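Local structure of beta sliding clamp (Borrelia burgdorferi, 6DJ8) at residues K78-A83 and P130-E135; N226-L231 and V249-Y254. The protein probably confers processivity by closing around DNA as a ring-shaped head-to-tail homodimer that tethers DNA polymerases and other proteins to it. One frame throughout, in Å; residues are numbered along the deposited sequence.

Overall arrangement
Contact 1 lies in the N-terminal domain and contact 2 in the central domain; both segments of contact 1 precede those of contact 2 in the sequence. Their centres are about 25 Å apart and their nearest atoms about 11 Å. What they share is an eight-stranded antiparallel sheet: strand 77-82 of contact 1 is an outermost strand, whereas strand 246-251 of contact 2 lies beyond the junction where strand 64-70 pairs with strand 254-259. A sheet running across the domain boundary is consistent with neighbouring domains being joined into the rigid arc of a ring-shaped dimer. Contact 1 closes over its border with a loop; contact 2 packs a helix against its central-domain half.

Contact 1 (K78-A83 and P130-E135); sequences KVLINA and PTFSYE
A single, nearly straight hydrogen bond fixes the loop after strand 126-130 to strand 77-82: F132 N donates to L80 O at 2.9 Å, with an N-H...O angle of 174°, and approaches nearly along the C=O axis. The same carbonyl meets the edge of the F132 ring in its plane, L80 O lying 3.4 Å from F132 CD1. Beside this bond, L80 CD2 packs 3.8 Å from F132 CG, the two side chains crossing obliquely. T131 turns its methyl to the strand, CG2 resting 3.6 Å from V79 CG1 with the side chains at about a right angle. A water makes a second polar link, accepting from N82 N at 2.9 Å and donating to P130 O at 2.8 Å. Farther out, V79 and I81 bond through their backbones to I47 and L45 of strand 44-50, while L80 also leans on helix 135-140. N82 is the N-cap of helix 83-92, its OD1 taking the N-H of N85. P130 also packs on R324 of the second subunit. With the segments running 110° apart, the loop crosses the strand, tying the exit from the border strand of the five-stranded sheet to the border strand of the eight-stranded one within the N-terminal domain. One direct bond and one water therefore satisfy L80 O and N82 N, and the ring and methyl add apolar contacts beside them.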
ATOM      1  N   LYS A  78      -1.863  -8.818 -36.393  1.00 42.56           N
ATOM      2  CA  LYS A  78      -2.029  -9.226 -35.005  1.00 43.27           C
ATOM      3  C   LYS A  78      -0.661  -9.297 -34.338  1.00 50.73           C
ATOM      4  O   LYS A  78       0.351  -9.551 -34.996  1.00 53.06           O
ATOM      5  CB  LYS A  78      -2.738 -10.587 -34.873  1.00 51.24           C
ATOM      6  CG  LYS A  78      -4.107 -10.660 -35.532  1.00 49.40           C
ATOM      7  CD  LYS A  78      -4.811 -11.950 -35.142  1.00 53.91           C
ATOM      8  CE  LYS A  78      -6.137 -12.111 -35.859  1.00 62.76           C
ATOM      9  NZ  LYS A  78      -7.167 -12.658 -34.916  1.00 65.05           N
ATOM     10  N   VAL A  79      -0.646  -9.041 -33.027  1.00 46.45           N
ATOM     11  CA  VAL A  79       0.559  -9.087 -32.202  1.00 43.24           C
ATOM     12  C   VAL A  79       0.220  -9.720 -30.857  1.00 46.59           C
ATOM     13  O   VAL A  79      -0.757  -9.331 -30.212  1.00 44.64           O
ATOM     14  CB  VAL A  79       1.166  -7.685 -31.977  1.00 43.20           C
ATOM     15  CG1 VAL A  79       2.259  -7.765 -30.948  1.00 46.10           C
ATOM     16  CG2 VAL A  79       1.737  -7.149 -33.277  1.00 49.22           C
ATOM     17  N   LEU A  80       1.023 -10.694 -30.439  1.00 38.70           N
ATOM     18  CA  LEU A  80       0.950 -11.255 -29.096  1.00 44.51           C
ATOM     19  C   LEU A  80       2.096 -10.678 -28.272  1.00 47.97           C
ATOM     20  O   LEU A  80       3.268 -10.835 -28.645  1.00 46.03           O
ATOM     21  CB  LEU A  80       1.039 -12.776 -29.151  1.00 43.54           C
ATOM     22  CG  LEU A  80       0.783 -13.550 -27.865  1.00 46.50           C
ATOM     23  CD1 LEU A  80      -0.687 -13.424 -27.480  1.00 46.12           C
ATOM     24  CD2 LEU A  80       1.169 -15.017 -28.062  1.00 53.33           C
ATOM     25  N   ILE A  81       1.773 -10.001 -27.175  1.00 43.92           N
ATOM     26  CA  ILE A  81       2.795  -9.300 -26.399  1.00 40.02           C
ATOM     27  C   ILE A  81       2.501  -9.432 -24.913  1.00 41.14           C
ATOM     28  O   ILE A  81       1.349  -9.341 -24.486  1.00 38.15           O
ATOM     29  CB  ILE A  81       2.901  -7.818 -26.807  1.00 39.99           C
ATOM     30  CG1 ILE A  81       3.947  -7.082 -25.951  1.00 40.23           C
ATOM     31  CG2 ILE A  81       1.567  -7.115 -26.676  1.00 37.29           C
ATOM     32  CD1 ILE A  81       4.208  -5.706 -26.473  1.00 33.99           C
ATOM     33  N   ASN A  82       3.555  -9.655 -24.131  1.00 38.38           N
ATOM     34  CA  ASN A  82       3.458  -9.708 -22.678  1.00 41.82           C
ATOM     35  C   ASN A  82       2.685  -8.516 -22.139  1.00 42.60           C
ATOM     36  O   ASN A  82       3.030  -7.368 -22.422  1.00 33.27           O
ATOM     37  CB  ASN A  82       4.865  -9.753 -22.085  1.00 44.20           C
ATOM     38  CG  ASN A  82       4.857  -9.705 -20.586  1.00 43.80           C
ATOM     39  OD1 ASN A  82       5.079  -8.646 -19.984  1.00 42.96           O
ATOM     40  ND2 ASN A  82       4.571 -10.844 -19.963  1.00 44.43           N
ATOM     41  N   ALA A  83       1.621  -8.795 -21.364  1.00 39.48           N
ATOM     42  CA  ALA A  83       0.697  -7.737 -20.968  1.00 38.58           C
ATOM     43  C   ALA A  83       1.366  -6.711 -20.058  1.00 33.13           C
ATOM     44  O   ALA A  83       1.099  -5.513 -20.172  1.00 35.63           O
ATOM     45  CB  ALA A  83      -0.520  -8.333 -20.249  1.00 37.32           C
ATOM     46  N   PRO A 130       9.658  -6.344 -27.131  1.00 42.51           N
ATOM     47  CA  PRO A 130       9.678  -7.622 -27.842  1.00 43.55           C
ATOM     48  C   PRO A 130       8.316  -8.288 -27.796  1.00 47.66           C
ATOM     49  O   PRO A 130       7.539  -8.104 -26.856  1.00 41.75           O
ATOM     50  CB  PRO A 130      10.749  -8.449 -27.115  1.00 48.56           C
ATOM     51  CG  PRO A 130      11.089  -7.675 -25.860  1.00 58.29           C
ATOM     52  CD  PRO A 130      10.799  -6.240 -26.213  1.00 51.27           C
ATOM     53  N   THR A 131       8.022  -9.024 -28.861  1.00 41.36           N
ATOM     54  CA  THR A 131       6.741  -9.696 -29.048  1.00 48.34           C
ATOM     55  C   THR A 131       6.947 -11.184 -29.268  1.00 50.90           C
ATOM     56  O   THR A 131       8.066 -11.659 -29.467  1.00 47.98           O
ATOM     57  CB  THR A 131       5.978  -9.104 -30.239  1.00 45.51           C
ATOM     58  OG1 THR A 131       6.764  -9.291 -31.430  1.00 50.65           O
ATOM     59  CG2 THR A 131       5.719  -7.625 -30.026  1.00 44.51           C
ATOM     60  N   PHE A 132       5.844 -11.925 -29.233  1.00 50.32           N
ATOM     61  CA  PHE A 132       5.932 -13.330 -29.584  1.00 51.17           C
ATOM     62  C   PHE A 132       5.987 -13.484 -31.095  1.00 52.06           C
ATOM     63  O   PHE A 132       5.686 -12.558 -31.851  1.00 55.13           O
ATOM     64  CB  PHE A 132       4.752 -14.102 -28.994  1.00 51.03           C
ATOM     65  CG  PHE A 132       4.869 -14.304 -27.519  1.00 51.32           C
ATOM     66  CD1 PHE A 132       4.427 -13.330 -26.638  1.00 48.65           C
ATOM     67  CD2 PHE A 132       5.470 -15.446 -27.009  1.00 55.52           C
ATOM     68  CE1 PHE A 132       4.566 -13.495 -25.272  1.00 48.41           C
ATOM     69  CE2 PHE A 132       5.609 -15.622 -25.642  1.00 57.39           C
ATOM     70  CZ  PHE A 132       5.156 -14.645 -24.772  1.00 55.63           C
ATOM     71  N   SER A 133       6.426 -14.664 -31.526  1.00 60.12           N
ATOM     72  CA  SER A 133       6.429 -15.022 -32.935  1.00 68.62           C
ATOM     73  C   SER A 133       4.999 -15.219 -33.424  1.00 69.27           C
ATOM     74  O   SER A 133       4.074 -15.445 -32.637  1.00 66.31           O
ATOM     75  CB  SER A 133       7.255 -16.289 -33.174  1.00 73.39           C
ATOM     76  N   TYR A 134       4.817 -15.086 -34.743  1.00 72.21           N
ATOM     77  CA  TYR A 134       3.496 -15.295 -35.328  1.00 76.60           C
ATOM     78  C   TYR A 134       2.969 -16.705 -35.071  1.00 81.58           C
ATOM     79  O   TYR A 134       1.753 -16.894 -34.939  1.00 77.71           O
ATOM     80  CB  TYR A 134       3.540 -15.016 -36.831  1.00 79.91           C
ATOM     81  N   GLU A 135       3.859 -17.700 -34.975  1.00 83.51           N
ATOM     82  CA  GLU A 135       3.422 -19.069 -34.709  1.00 83.83           C
ATOM     83  C   GLU A 135       2.803 -19.226 -33.325  1.00 84.24           C
ATOM     84  O   GLU A 135       2.006 -20.145 -33.115  1.00 77.47           O
ATOM     85  CB  GLU A 135       4.585 -20.057 -34.871  1.00 84.08           C
ATOM     86  CG  GLU A 135       5.185 -20.128 -36.276  1.00 89.01           C
ATOM     87  CD  GLU A 135       6.008 -18.907 -36.633  1.00 94.47           C
ATOM     88  OE1 GLU A 135       6.817 -18.470 -35.788  1.00 97.28           O
ATOM     89  OE2 GLU A 135       5.835 -18.377 -37.753  1.00 93.96           O
TER
HETATM   90  O   HOH W   1       6.158 -10.060 -25.417  1.00 45.87           O

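Contact 2 (N226-L231 and V249-Y254); sequences NFLKHL and VEFDNY
F251 holds CG between its backbone N and carbonyl carbon (chi1 61°), and so sends its ring from the strand to the helix. L228 answers with CG anti to the carbonyl carbon (chi1 -82°); with CD1 extended anti to CA, it is the other methyl, CD2, that reaches the strand. This one methyl serves two partners: CD2 of L228 lies 3.6 Å from CE1 of F251, the chains crossing obliquely, and 4.0 Å from CG1 of V249, tip to tip. L231 uses CB, set at the edge of the F251 ring and 3.7 Å from its CZ, while its CD1 rests over a face of F227 near the rim, 3.8 Å above that ring. The axes of 226-231 and 249-251 run almost parallel, 4° apart and 11.5 Å at closest approach, and I256 of the neighbouring strand lies against L228, L231 and F251. A type II' beta turn from F251 to Y254 makes a tight beta hairpin of strands 246-251 and 254-259, with backbone bonds both ways between F251 and Y254; this brings Y254 CB over one face of F251 near the rim. Y254 OH is hydrogen-bonded to K28 and E25 on helix 19-29 of the N-terminal domain, and in the turn itself D252 OD2 bonds Q157. Between these two segments no hydrogen bond forms: the contact is apolar, seating helix 223-231 on one face of the sheet in the central domain.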
ATOM      1  N   ASN A 226     -16.056 -10.730 -10.136  1.00 28.70           N
ATOM      2  CA  ASN A 226     -15.057  -9.795  -9.613  1.00 34.58           C
ATOM      3  C   ASN A 226     -14.452  -8.979 -10.744  1.00 35.74           C
ATOM      4  O   ASN A 226     -14.349  -7.756 -10.650  1.00 35.26           O
ATOM      5  CB  ASN A 226     -13.986 -10.558  -8.840  1.00 32.58           C
ATOM      6  CG  ASN A 226     -14.551 -11.195  -7.574  1.00 40.49           C
ATOM      7  OD1 ASN A 226     -15.442 -10.624  -6.951  1.00 37.54           O
ATOM      8  ND2 ASN A 226     -14.042 -12.369  -7.192  1.00 34.11           N
ATOM      9  N   PHE A 227     -14.174  -9.629 -11.876  1.00 34.28           N
ATOM     10  CA  PHE A 227     -13.630  -8.937 -13.048  1.00 32.97           C
ATOM     11  C   PHE A 227     -14.600  -7.878 -13.567  1.00 42.81           C
ATOM     12  O   PHE A 227     -14.231  -6.712 -13.792  1.00 38.60           O
ATOM     13  CB  PHE A 227     -13.351  -9.994 -14.120  1.00 37.37           C
ATOM     14  CG  PHE A 227     -12.693  -9.486 -15.359  1.00 33.57           C
ATOM     15  CD1 PHE A 227     -11.652  -8.569 -15.292  1.00 36.11           C
ATOM     16  CD2 PHE A 227     -13.060 -10.001 -16.593  1.00 32.06           C
ATOM     17  CE1 PHE A 227     -11.011  -8.139 -16.452  1.00 38.08           C
ATOM     18  CE2 PHE A 227     -12.427  -9.578 -17.758  1.00 39.80           C
ATOM     19  CZ  PHE A 227     -11.403  -8.641 -17.680  1.00 33.76           C
ATOM     20  N   LEU A 228     -15.862  -8.275 -13.721  1.00 35.87           N
ATOM     21  CA  LEU A 228     -16.891  -7.432 -14.313  1.00 41.94           C
ATOM     22  C   LEU A 228     -17.116  -6.157 -13.515  1.00 44.60           C
ATOM     23  O   LEU A 228     -17.380  -5.096 -14.094  1.00 46.22           O
ATOM     24  CB  LEU A 228     -18.206  -8.216 -14.370  1.00 44.39           C
ATOM     25  CG  LEU A 228     -18.378  -9.162 -15.547  1.00 41.37           C
ATOM     26  CD1 LEU A 228     -19.577 -10.030 -15.289  1.00 40.02           C
ATOM     27  CD2 LEU A 228     -18.585  -8.310 -16.764  1.00 42.80           C
ATOM     28  N   LYS A 229     -17.097  -6.254 -12.187  1.00 40.63           N
ATOM     29  CA  LYS A 229     -17.429  -5.069 -11.411  0.51 45.32           C
ATOM     30  C   LYS A 229     -16.389  -3.973 -11.607  1.00 48.53           C
ATOM     31  O   LYS A 229     -16.719  -2.794 -11.469  1.00 52.35           O
ATOM     32  CB  LYS A 229     -17.631  -5.412  -9.931  0.51 44.72           C
ATOM     33  CG  LYS A 229     -16.485  -6.088  -9.201  0.51 44.14           C
ATOM     34  CD  LYS A 229     -16.913  -6.357  -7.763  0.51 44.39           C
ATOM     35  CE  LYS A 229     -16.164  -7.514  -7.120  0.51 42.51           C
ATOM     36  NZ  LYS A 229     -16.854  -7.968  -5.868  0.51 40.07           N
ATOM     37  N   HIS A 230     -15.165  -4.331 -11.993  1.00 49.68           N
ATOM     38  CA  HIS A 230     -14.161  -3.353 -12.399  1.00 51.76           C
ATOM     39  C   HIS A 230     -14.413  -2.811 -13.810  1.00 54.52           C
ATOM     40  O   HIS A 230     -13.949  -1.709 -14.130  1.00 53.04           O
ATOM     41  CB  HIS A 230     -12.768  -3.991 -12.311  1.00 51.26           C
ATOM     42  CG  HIS A 230     -11.650  -3.102 -12.769  1.00 64.48           C
ATOM     43  ND1 HIS A 230     -11.518  -1.792 -12.356  1.00 69.77           N
ATOM     44  CD2 HIS A 230     -10.612  -3.336 -13.607  1.00 56.54           C
ATOM     45  CE1 HIS A 230     -10.449  -1.259 -12.919  1.00 68.54           C
ATOM     46  NE2 HIS A 230      -9.880  -2.175 -13.682  1.00 62.43           N
ATOM     47  N   LEU A 231     -15.131  -3.552 -14.666  1.00 44.58           N
ATOM     48  CA  LEU A 231     -15.306  -3.128 -16.055  1.00 45.68           C
ATOM     49  C   LEU A 231     -16.538  -2.265 -16.278  1.00 47.64           C
ATOM     50  O   LEU A 231     -16.519  -1.375 -17.136  1.00 52.90           O
ATOM     51  CB  LEU A 231     -15.422  -4.348 -16.977  1.00 45.66           C
ATOM     52  CG  LEU A 231     -14.256  -5.324 -17.006  1.00 49.12           C
ATOM     53  CD1 LEU A 231     -14.586  -6.470 -17.899  1.00 41.70           C
ATOM     54  CD2 LEU A 231     -13.032  -4.619 -17.538  1.00 42.66           C
ATOM     55  N   VAL A 249     -21.342 -12.232 -21.510  1.00 33.47           N
ATOM     56  CA  VAL A 249     -21.741 -10.892 -21.089  1.00 34.11           C
ATOM     57  C   VAL A 249     -21.226  -9.902 -22.115  1.00 42.12           C
ATOM     58  O   VAL A 249     -20.089 -10.018 -22.590  1.00 41.61           O
ATOM     59  CB  VAL A 249     -21.201 -10.538 -19.695  1.00 39.36           C
ATOM     60  CG1 VAL A 249     -21.498  -9.094 -19.363  1.00 36.15           C
ATOM     61  CG2 VAL A 249     -21.821 -11.420 -18.679  1.00 40.89           C
ATOM     62  N   GLU A 250     -22.053  -8.915 -22.442  1.00 36.01           N
ATOM     63  CA  GLU A 250     -21.690  -7.956 -23.472  1.00 40.39           C
ATOM     64  C   GLU A 250     -22.271  -6.610 -23.077  1.00 40.74           C
ATOM     65  O   GLU A 250     -23.434  -6.537 -22.669  1.00 37.82           O
ATOM     66  CB  GLU A 250     -22.225  -8.430 -24.835  1.00 44.25           C
ATOM     67  CG  GLU A 250     -22.178  -7.402 -25.923  1.00 52.14           C
ATOM     68  CD  GLU A 250     -22.973  -7.833 -27.148  1.00 57.75           C
ATOM     69  OE1 GLU A 250     -23.693  -6.987 -27.716  1.00 64.47           O
ATOM     70  OE2 GLU A 250     -22.889  -9.021 -27.525  1.00 57.15           O
ATOM     71  N   PHE A 251     -21.455  -5.564 -23.167  1.00 38.28           N
ATOM     72  CA  PHE A 251     -21.822  -4.213 -22.767  1.00 38.97           C
ATOM     73  C   PHE A 251     -20.719  -3.274 -23.213  1.00 42.16           C
ATOM     74  O   PHE A 251     -19.541  -3.640 -23.178  1.00 41.67           O
ATOM     75  CB  PHE A 251     -22.012  -4.089 -21.249  1.00 39.45           C
ATOM     76  CG  PHE A 251     -20.774  -4.395 -20.444  1.00 38.37           C
ATOM     77  CD1 PHE A 251     -20.456  -5.695 -20.105  1.00 37.22           C
ATOM     78  CD2 PHE A 251     -19.943  -3.372 -20.006  1.00 44.04           C
ATOM     79  CE1 PHE A 251     -19.322  -5.983 -19.363  1.00 38.56           C
ATOM     80  CE2 PHE A 251     -18.806  -3.649 -19.251  1.00 39.27           C
ATOM     81  CZ  PHE A 251     -18.502  -4.959 -18.925  1.00 37.29           C
ATOM     82  N   ASP A 252     -21.115  -2.054 -23.583  1.00 44.29           N
ATOM     83  CA  ASP A 252     -20.210  -1.036 -24.107  1.00 44.70           C
ATOM     84  C   ASP A 252     -19.286  -1.631 -25.160  1.00 43.71           C
ATOM     85  O   ASP A 252     -19.763  -2.249 -26.114  1.00 40.86           O
ATOM     86  CB  ASP A 252     -19.438  -0.389 -22.970  1.00 45.87           C
ATOM     87  CG  ASP A 252     -20.352   0.411 -22.042  1.00 57.04           C
ATOM     88  OD1 ASP A 252     -21.249   1.118 -22.547  1.00 62.52           O
ATOM     89  OD2 ASP A 252     -20.187   0.324 -20.813  1.00 54.35           O
ATOM     90  N   ASN A 253     -17.968  -1.525 -24.984  1.00 38.79           N
ATOM     91  CA  ASN A 253     -17.056  -2.055 -25.991  1.00 39.88           C
ATOM     92  C   ASN A 253     -16.439  -3.387 -25.574  1.00 42.62           C
ATOM     93  O   ASN A 253     -15.344  -3.729 -26.035  1.00 36.75           O
ATOM     94  CB  ASN A 253     -15.970  -1.024 -26.327  1.00 41.29           C
ATOM     95  CG  ASN A 253     -15.200  -0.542 -25.102  1.00 43.00           C
ATOM     96  OD1 ASN A 253     -15.759  -0.370 -24.015  1.00 37.64           O
ATOM     97  ND2 ASN A 253     -13.902  -0.314 -25.276  1.00 41.12           N
ATOM     98  N   TYR A 254     -17.148  -4.172 -24.749  1.00 34.83           N
ATOM     99  CA  TYR A 254     -16.619  -5.395 -24.166  1.00 33.51           C
ATOM    100  C   TYR A 254     -17.469  -6.615 -24.512  1.00 38.29           C
ATOM    101  O   TYR A 254     -18.690  -6.528 -24.689  1.00 36.85           O
ATOM    102  CB  TYR A 254     -16.502  -5.280 -22.635  1.00 35.24           C
ATOM    103  CG  TYR A 254     -15.670  -4.110 -22.181  1.00 40.72           C
ATOM    104  CD1 TYR A 254     -14.282  -4.130 -22.312  1.00 37.39           C
ATOM    105  CD2 TYR A 254     -16.263  -2.981 -21.631  1.00 43.76           C
ATOM    106  CE1 TYR A 254     -13.507  -3.059 -21.905  1.00 38.13           C
ATOM    107  CE2 TYR A 254     -15.504  -1.907 -21.221  1.00 41.55           C
ATOM    108  CZ  TYR A 254     -14.123  -1.947 -21.361  1.00 44.13           C
ATOM    109  OH  TYR A 254     -13.383  -0.859 -20.963  1.00 40.68           O
TER